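Local coordinates for SusD family protein (Bacteroides uniformis, PDB 7KV1) that probably binds beta-glucan at the cell surface of a gut bacterium, as a SusD-type glycan-binding protein, at residues 142-147 / 204-210; 309-314 / 397-401. The contacts are given in a common frame with arbitrary orientation. Residue numbers count along the deposited sequence, not the author numbering.

In the fold
The two contacts follow one another along the chain: contact 1 closes before contact 2 opens. Their centres are 29 Å apart, and about 17 Å separates their nearest atoms, so they do not touch. Contact 1 lies in the TPR-related helical part of the SusD-type fold. It joins helix 138-162 to the loop between helices 185-201 and 230-244. Contact 2 lies in the later, SusD-family part of the chain, closer to the chain's centre. It joins the segment that leads into and begins helix 312-315 to the loop before strand 403-407. Contact 1 packs a loop on a helix by side chains; contact 2 joins two short segments by a single backbone bridge.

Contact 1: residues 142-147 / 204-210; sequences KLYEMQ and VLPLKYY
Segment 142-147 is regular helix, part of helix 138-162. Segment 204-210 is a loop with no regular structure, between helices 185-201 and 230-244. Its backbone is helical in phi and psi at Val204, extended at Leu205 and Pro206, helical in psi at Leu207 and Lys208, and extended again at Tyr209 and Tyr210. This bend brings Tyr210 back to the helix. The nearest CA atoms are those of Leu143 and Val204, 6.2 Å apart. The contact buries 364 Å² in all.

Val204 points toward the helix and fills the hollow between Lys142, Leu143 and Met146. Val204 CG1 lies 3.5 Å from Lys142 O, 3.7 Å from Leu143 CD2 and 3.7 Å from Met146 CG. Met146 (mmt) starts toward the loop, but its end leads away. Leu143 (mt) is the bump of the helix. Leu143 CD2 enters a hollow lined by Val204, Leu205, Pro206 and Tyr210, 4.0 Å from Pro206 CD and 4.1 Å from Tyr210 CE2. Leu205 (mt) sends Leu205 CD2 to 3.6 Å from Met146 CB. Tyr210 (chi1 m) points toward the helix; its ring meets Leu143 obliquely.

Tyr210 OH bonds to Val228 O, and Gln147 OE1 to Tyr55 and Arg227. Gln147 NE2 gives a weak bond to Leu143 O (3.2 Å). Lys142 NZ makes a salt bridge to Glu145 OE1 (2.7 Å). This is helix-to-loop packing within the TPR-related region. No hydrogen bond links the segments, so the join depends on the apolar fit of Val204, Leu143 and Leu205, while these polar groups find partners elsewhere or within the helix.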
ATOM      1  N   LYS A 142      16.057  -7.117 -21.782  1.00 34.04           N
ATOM      2  CA  LYS A 142      15.606  -8.009 -20.694  1.00 36.20           C
ATOM      3  C   LYS A 142      15.255  -7.129 -19.492  1.00 31.90           C
ATOM      4  O   LYS A 142      14.202  -7.390 -18.868  1.00 26.90           O
ATOM      5  CB  LYS A 142      16.666  -9.058 -20.328  1.00 43.32           C
ATOM      6  CG  LYS A 142      16.883 -10.228 -21.290  1.00 45.99           C
ATOM      7  CD  LYS A 142      15.638 -10.860 -21.903  1.00 55.16           C
ATOM      8  CE  LYS A 142      14.804 -11.709 -20.959  1.00 59.94           C
ATOM      9  NZ  LYS A 142      13.641 -12.328 -21.651  1.00 58.09           N
ATOM     10  N   LEU A 143      16.106  -6.149 -19.177  1.00 29.67           N
ATOM     11  CA  LEU A 143      15.861  -5.177 -18.081  1.00 33.12           C
ATOM     12  C   LEU A 143      14.551  -4.426 -18.342  1.00 32.72           C
ATOM     13  O   LEU A 143      13.751  -4.325 -17.378  1.00 30.24           O
ATOM     14  CB  LEU A 143      17.026  -4.202 -17.928  1.00 34.03           C
ATOM     15  CG  LEU A 143      18.160  -4.661 -17.010  1.00 43.34           C
ATOM     16  CD1 LEU A 143      19.184  -3.543 -16.843  1.00 49.04           C
ATOM     17  CD2 LEU A 143      17.633  -5.089 -15.645  1.00 46.42           C
ATOM     18  N   TYR A 144      14.333  -3.899 -19.559  1.00 28.90           N
ATOM     19  CA  TYR A 144      13.107  -3.114 -19.881  1.00 29.72           C
ATOM     20  C   TYR A 144      11.884  -4.034 -19.754  1.00 26.48           C
ATOM     21  O   TYR A 144      10.882  -3.636 -19.145  1.00 29.34           O
ATOM     22  CB  TYR A 144      13.151  -2.461 -21.268  1.00 31.02           C
ATOM     23  CG  TYR A 144      14.310  -1.527 -21.530  1.00 35.35           C
ATOM     24  CD1 TYR A 144      14.886  -0.754 -20.531  1.00 37.92           C
ATOM     25  CD2 TYR A 144      14.828  -1.409 -22.811  1.00 38.59           C
ATOM     26  CE1 TYR A 144      15.948   0.100 -20.789  1.00 39.60           C
ATOM     27  CE2 TYR A 144      15.897  -0.575 -23.086  1.00 38.96           C
ATOM     28  CZ  TYR A 144      16.463   0.183 -22.076  1.00 42.57           C
ATOM     29  OH  TYR A 144      17.513   1.007 -22.382  1.00 42.43           O
ATOM     30  N   GLU A 145      12.014  -5.255 -20.267  1.00 24.28           N
ATOM     31  CA  GLU A 145      10.966  -6.292 -20.285  1.00 27.25           C
ATOM     32  C   GLU A 145      10.539  -6.621 -18.852  1.00 26.95           C
ATOM     33  O   GLU A 145       9.340  -6.617 -18.569  1.00 23.90           O
ATOM     34  CB  GLU A 145      11.472  -7.588 -20.903  1.00 28.52           C
ATOM     35  CG  GLU A 145      10.425  -8.663 -20.888  1.00 28.83           C
ATOM     36  CD  GLU A 145      10.882 -10.027 -21.336  1.00 32.28           C
ATOM     37  OE1 GLU A 145      11.992 -10.140 -21.858  1.00 38.63           O
ATOM     38  OE2 GLU A 145      10.129 -10.960 -21.133  1.00 32.79           O
ATOM     39  N   MET A 146      11.501  -6.934 -17.995  1.00 25.53           N
ATOM     40  CA  MET A 146      11.189  -7.397 -16.629  1.00 25.82           C
ATOM     41  C   MET A 146      10.637  -6.227 -15.812  1.00 23.66           C
ATOM     42  O   MET A 146       9.760  -6.475 -14.985  1.00 26.69           O
ATOM     43  CB  MET A 146      12.412  -8.039 -15.985  1.00 24.98           C
ATOM     44  CG  MET A 146      12.719  -9.424 -16.581  1.00 25.96           C
ATOM     45  SD  MET A 146      11.285 -10.460 -17.041  1.00 27.60           S
ATOM     46  CE  MET A 146      12.060 -11.735 -18.041  1.00 30.44           C
ATOM     47  N   GLN A 147      11.087  -4.996 -16.049  1.00 23.95           N
ATOM     48  CA  GLN A 147      10.515  -3.817 -15.352  1.00 24.00           C
ATOM     49  C   GLN A 147       9.040  -3.673 -15.765  1.00 25.04           C
ATOM     50  O   GLN A 147       8.165  -3.506 -14.886  1.00 23.89           O
ATOM     51  CB  GLN A 147      11.303  -2.548 -15.644  1.00 24.32           C
ATOM     52  CG  GLN A 147      12.582  -2.388 -14.847  1.00 23.49           C
ATOM     53  CD  GLN A 147      13.338  -1.177 -15.341  1.00 26.47           C
ATOM     54  OE1 GLN A 147      13.017  -0.047 -15.008  1.00 25.98           O
ATOM     55  NE2 GLN A 147      14.362  -1.414 -16.143  1.00 25.21           N
ATOM     56  N   VAL A 204      16.895 -11.246 -13.742  1.00 28.68           N
ATOM     57  CA  VAL A 204      17.305 -10.076 -14.561  1.00 28.36           C
ATOM     58  C   VAL A 204      17.400  -8.811 -13.702  1.00 30.07           C
ATOM     59  O   VAL A 204      18.393  -8.029 -13.860  1.00 25.52           O
ATOM     60  CB  VAL A 204      16.296  -9.905 -15.713  1.00 30.43           C
ATOM     61  CG1 VAL A 204      16.249  -8.487 -16.267  1.00 29.61           C
ATOM     62  CG2 VAL A 204      16.558 -10.917 -16.802  1.00 30.94           C
ATOM     63  N   LEU A 205      16.377  -8.538 -12.877  1.00 28.38           N
ATOM     64  CA  LEU A 205      16.306  -7.236 -12.173  1.00 26.14           C
ATOM     65  C   LEU A 205      17.428  -7.159 -11.150  1.00 24.78           C
ATOM     66  O   LEU A 205      17.744  -8.135 -10.485  1.00 22.00           O
ATOM     67  CB  LEU A 205      14.945  -7.091 -11.494  1.00 28.80           C
ATOM     68  CG  LEU A 205      13.733  -7.109 -12.425  1.00 28.76           C
ATOM     69  CD1 LEU A 205      12.450  -6.988 -11.615  1.00 31.44           C
ATOM     70  CD2 LEU A 205      13.819  -5.996 -13.445  1.00 29.60           C
ATOM     71  N   PRO A 206      18.032  -5.984 -10.936  1.00 24.28           N
ATOM     72  CA  PRO A 206      18.994  -5.836  -9.854  1.00 25.24           C
ATOM     73  C   PRO A 206      18.283  -5.868  -8.487  1.00 27.47           C
ATOM     74  O   PRO A 206      17.066  -5.607  -8.404  1.00 25.44           O
ATOM     75  CB  PRO A 206      19.618  -4.481 -10.148  1.00 27.99           C
ATOM     76  CG  PRO A 206      18.520  -3.717 -10.827  1.00 27.60           C
ATOM     77  CD  PRO A 206      17.765  -4.739 -11.659  1.00 26.16           C
ATOM     78  N   LEU A 207      19.007  -6.251  -7.438  1.00 27.36           N
ATOM     79  CA  LEU A 207      18.384  -6.527  -6.114  1.00 29.17           C
ATOM     80  C   LEU A 207      17.886  -5.196  -5.562  1.00 29.50           C
ATOM     81  O   LEU A 207      16.710  -5.138  -5.125  1.00 24.90           O
ATOM     82  CB  LEU A 207      19.360  -7.191  -5.137  1.00 29.58           C
ATOM     83  CG  LEU A 207      18.722  -7.627  -3.808  1.00 29.77           C
ATOM     84  CD1 LEU A 207      17.689  -8.718  -4.022  1.00 26.98           C
ATOM     85  CD2 LEU A 207      19.775  -8.088  -2.825  1.00 29.24           C
ATOM     86  N   LYS A 208      18.738  -4.171  -5.651  1.00 28.70           N
ATOM     87  CA  LYS A 208      18.521  -2.858  -4.996  1.00 32.84           C
ATOM     88  C   LYS A 208      18.910  -1.687  -5.911  1.00 34.78           C
ATOM     89  O   LYS A 208      18.146  -0.675  -5.927  1.00 34.68           O
ATOM     90  CB  LYS A 208      19.327  -2.814  -3.696  1.00 34.85           C
ATOM     91  CG  LYS A 208      19.113  -1.537  -2.894  1.00 35.03           C
ATOM     92  CD  LYS A 208      20.003  -1.421  -1.687  1.00 36.18           C
ATOM     93  CE  LYS A 208      19.700  -0.159  -0.907  1.00 38.25           C
ATOM     94  NZ  LYS A 208      20.453  -0.107   0.363  1.00 38.13           N
ATOM     95  N   TYR A 209      20.049  -1.768  -6.618  1.00 36.62           N
ATOM     96  CA  TYR A 209      20.583  -0.629  -7.421  1.00 35.11           C
ATOM     97  C   TYR A 209      20.794  -1.063  -8.863  1.00 33.99           C
ATOM     98  O   TYR A 209      21.293  -2.176  -9.096  1.00 33.38           O
ATOM     99  CB  TYR A 209      21.913  -0.095  -6.877  1.00 38.80           C
ATOM    100  CG  TYR A 209      21.832   0.616  -5.552  1.00 39.02           C
ATOM    101  CD1 TYR A 209      21.178   1.826  -5.428  1.00 42.83           C
ATOM    102  CD2 TYR A 209      22.426   0.084  -4.417  1.00 41.34           C
ATOM    103  CE1 TYR A 209      21.108   2.487  -4.210  1.00 47.86           C
ATOM    104  CE2 TYR A 209      22.364   0.728  -3.190  1.00 42.45           C
ATOM    105  CZ  TYR A 209      21.701   1.933  -3.089  1.00 45.57           C
ATOM    106  OH  TYR A 209      21.641   2.578  -1.894  1.00 58.13           O
ATOM    107  N   TYR A 210      20.414  -0.190  -9.792  1.00 34.70           N
ATOM    108  CA  TYR A 210      20.802  -0.256 -11.225  1.00 37.82           C
ATOM    109  C   TYR A 210      22.239   0.278 -11.344  1.00 42.51           C
ATOM    110  O   TYR A 210      22.578   1.211 -10.587  1.00 42.67           O
ATOM    111  CB  TYR A 210      19.788   0.516 -12.066  1.00 35.87           C
ATOM    112  CG  TYR A 210      18.489  -0.221 -12.252  1.00 34.56           C
ATOM    113  CD1 TYR A 210      17.570  -0.325 -11.211  1.00 32.58           C
ATOM    114  CD2 TYR A 210      18.201  -0.862 -13.452  1.00 30.87           C
ATOM    115  CE1 TYR A 210      16.371  -1.009 -11.375  1.00 32.10           C
ATOM    116  CE2 TYR A 210      17.006  -1.539 -13.631  1.00 33.89           C
ATOM    117  CZ  TYR A 210      16.088  -1.621 -12.587  1.00 32.45           C
ATOM    118  OH  TYR A 210      14.944  -2.350 -12.756  1.00 28.05           O
TER

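Contact 2: residues 309-314 / 397-401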
ATOM      1  N   GLY A 309       4.401  16.899  -7.322  1.00 39.26           N
ATOM      2  CA  GLY A 309       4.398  16.340  -5.955  1.00 36.53           C
ATOM      3  C   GLY A 309       3.087  15.636  -5.636  1.00 31.18           C
ATOM      4  O   GLY A 309       2.347  15.318  -6.563  1.00 31.44           O
ATOM      5  N   THR A 310       2.793  15.410  -4.360  1.00 28.23           N
ATOM      6  CA  THR A 310       1.599  14.642  -3.929  1.00 27.01           C
ATOM      7  C   THR A 310       0.686  15.575  -3.151  1.00 24.20           C
ATOM      8  O   THR A 310       1.217  16.447  -2.439  1.00 27.68           O
ATOM      9  CB  THR A 310       1.951  13.427  -3.054  1.00 28.89           C
ATOM     10  OG1 THR A 310       0.726  12.947  -2.497  1.00 28.72           O
ATOM     11  CG2 THR A 310       2.918  13.745  -1.932  1.00 27.23           C
ATOM     12  N   VAL A 311      -0.625  15.369  -3.266  1.00 23.12           N
ATOM     13  CA  VAL A 311      -1.659  16.172  -2.555  1.00 25.21           C
ATOM     14  C   VAL A 311      -1.886  15.582  -1.157  1.00 24.44           C
ATOM     15  O   VAL A 311      -2.650  16.169  -0.353  1.00 23.01           O
ATOM     16  CB  VAL A 311      -2.962  16.200  -3.385  1.00 28.87           C
ATOM     17  CG1 VAL A 311      -3.638  14.842  -3.466  1.00 28.18           C
ATOM     18  CG2 VAL A 311      -3.944  17.220  -2.872  1.00 28.27           C
ATOM     19  N   LEU A 312      -1.280  14.429  -0.871  1.00 24.21           N
ATOM     20  CA  LEU A 312      -1.699  13.635   0.303  1.00 23.66           C
ATOM     21  C   LEU A 312      -1.648  14.512   1.553  1.00 21.99           C
ATOM     22  O   LEU A 312      -2.580  14.502   2.355  1.00 20.96           O
ATOM     23  CB  LEU A 312      -0.825  12.384   0.429  1.00 22.02           C
ATOM     24  CG  LEU A 312      -0.912  11.707   1.790  1.00 23.60           C
ATOM     25  CD1 LEU A 312      -2.328  11.209   2.061  1.00 24.96           C
ATOM     26  CD2 LEU A 312       0.073  10.554   1.855  1.00 23.87           C
ATOM     27  N   PRO A 313      -0.569  15.274   1.816  1.00 20.10           N
ATOM     28  CA  PRO A 313      -0.514  16.087   3.036  1.00 22.68           C
ATOM     29  C   PRO A 313      -1.632  17.144   3.120  1.00 21.46           C
ATOM     30  O   PRO A 313      -2.114  17.439   4.217  1.00 22.35           O
ATOM     31  CB  PRO A 313       0.913  16.691   3.003  1.00 22.31           C
ATOM     32  CG  PRO A 313       1.684  15.740   2.135  1.00 20.99           C
ATOM     33  CD  PRO A 313       0.696  15.287   1.076  1.00 21.23           C
ATOM     34  N   THR A 314      -2.144  17.593   1.972  1.00 23.30           N
ATOM     35  CA  THR A 314      -3.311  18.501   1.952  1.00 22.83           C
ATOM     36  C   THR A 314      -4.542  17.725   2.404  1.00 21.39           C
ATOM     37  O   THR A 314      -5.303  18.273   3.204  1.00 22.80           O
ATOM     38  CB  THR A 314      -3.549  19.129   0.579  1.00 23.87           C
ATOM     39  OG1 THR A 314      -2.414  19.962   0.320  1.00 23.82           O
ATOM     40  CG2 THR A 314      -4.858  19.895   0.529  1.00 22.42           C
ATOM     41  N   LEU A 397      -1.064  23.048  -3.003  1.00 45.92           N
ATOM     42  CA  LEU A 397      -1.691  21.767  -2.567  1.00 43.77           C
ATOM     43  C   LEU A 397      -0.656  20.630  -2.580  1.00 39.85           C
ATOM     44  O   LEU A 397      -0.963  19.573  -2.002  1.00 34.83           O
ATOM     45  CB  LEU A 397      -2.858  21.433  -3.506  1.00 43.24           C
ATOM     46  CG  LEU A 397      -4.253  21.913  -3.083  1.00 42.46           C
ATOM     47  CD1 LEU A 397      -4.225  23.296  -2.456  1.00 44.22           C
ATOM     48  CD2 LEU A 397      -5.208  21.877  -4.261  1.00 41.66           C
ATOM     49  N   ASN A 398       0.503  20.798  -3.222  1.00 35.57           N
ATOM     50  CA  ASN A 398       1.425  19.653  -3.459  1.00 37.55           C
ATOM     51  C   ASN A 398       2.711  19.761  -2.637  1.00 35.69           C
ATOM     52  O   ASN A 398       3.238  20.871  -2.441  1.00 31.90           O
ATOM     53  CB  ASN A 398       1.723  19.434  -4.934  1.00 40.29           C
ATOM     54  CG  ASN A 398       0.453  19.093  -5.681  1.00 51.28           C
ATOM     55  OD1 ASN A 398       0.141  17.920  -5.886  1.00 50.77           O
ATOM     56  ND2 ASN A 398      -0.320  20.115  -6.025  1.00 57.63           N
ATOM     57  N   TYR A 399       3.195  18.591  -2.200  1.00 30.76           N
ATOM     58  CA  TYR A 399       4.325  18.413  -1.262  1.00 28.56           C
ATOM     59  C   TYR A 399       5.263  17.383  -1.875  1.00 25.80           C
ATOM     60  O   TYR A 399       4.854  16.708  -2.836  1.00 29.85           O
ATOM     61  CB  TYR A 399       3.786  18.007   0.113  1.00 25.12           C
ATOM     62  CG  TYR A 399       2.981  19.068   0.803  1.00 24.96           C
ATOM     63  CD1 TYR A 399       1.618  19.182   0.589  1.00 26.57           C
ATOM     64  CD2 TYR A 399       3.580  19.961   1.667  1.00 25.75           C
ATOM     65  CE1 TYR A 399       0.875  20.165   1.207  1.00 27.61           C
ATOM     66  CE2 TYR A 399       2.850  20.937   2.327  1.00 25.49           C
ATOM     67  CZ  TYR A 399       1.491  21.025   2.096  1.00 25.65           C
ATOM     68  OH  TYR A 399       0.744  21.982   2.670  1.00 25.28           O
ATOM     69  N   ASN A 400       6.473  17.244  -1.349  1.00 26.91           N
ATOM     70  CA  ASN A 400       7.511  16.392  -1.990  1.00 28.45           C
ATOM     71  C   ASN A 400       7.569  15.002  -1.347  1.00 25.75           C
ATOM     72  O   ASN A 400       8.487  14.227  -1.708  1.00 28.48           O
ATOM     73  CB  ASN A 400       8.902  17.043  -1.919  1.00 30.80           C
ATOM     74  CG  ASN A 400       9.373  17.227  -0.497  1.00 32.17           C
ATOM     75  OD1 ASN A 400       8.771  16.697   0.438  1.00 37.20           O
ATOM     76  ND2 ASN A 400      10.420  18.014  -0.313  1.00 37.17           N
ATOM     77  N   ASN A 401       6.697  14.690  -0.395  1.00 25.61           N
ATOM     78  CA  ASN A 401       6.813  13.413   0.367  1.00 25.24           C
ATOM     79  C   ASN A 401       6.709  12.221  -0.585  1.00 26.81           C
ATOM     80  O   ASN A 401       5.600  12.003  -1.139  1.00 25.89           O
ATOM     81  CB  ASN A 401       5.726  13.254   1.425  1.00 26.29           C
ATOM     82  CG  ASN A 401       5.745  14.389   2.418  1.00 27.23           C
ATOM     83  OD1 ASN A 401       5.399  15.511   2.057  1.00 27.02           O
ATOM     84  ND2 ASN A 401       6.117  14.104   3.662  1.00 23.36           N
TER
HETATM   85  O   HOH W   1      -1.788  22.305   1.778  1.00 31.45           O
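Thr310 and Tyr399 form an antiparallel hydrogen-bonded pair, a single beta bridge with CA atoms 5.4 Å apart. Thr310 N donates to Tyr399 O and Tyr399 N donates to Thr310 O, each at 2.9 Å. Two CA-H...O contacts accompany the bridge at the same oxygens: Gly309 CA to Tyr399 O (3.2 Å) and Asn398 CA to Thr310 O (3.4 Å). Val311 CA to Leu397 O (3.5 Å, 168° at H) carries the approach one step further. An ideal CB on Gly309 would clash with Tyr399 O.

After the bridge, segment 309-314 turns into helix 312-315. Thr310 OG1 accepts from Leu312 N (3.0 Å), a capping bond, and also bonds to Asp62. The bridge sets the turn that leads into the helix beside the loop before strand 403-407, within the SusD family region.

Pro313 CB sits over one face of the Tyr399 ring, 3.9 Å from its centroid, in a CH-pi contact. Phe388 also stacks with this ring. Thr314 OG1 donates to Leu397 O (2.8 Å) and accepts from a water (2.8 Å). The same water is 2.7 Å from Tyr399 OH, which also bonds to Trp327.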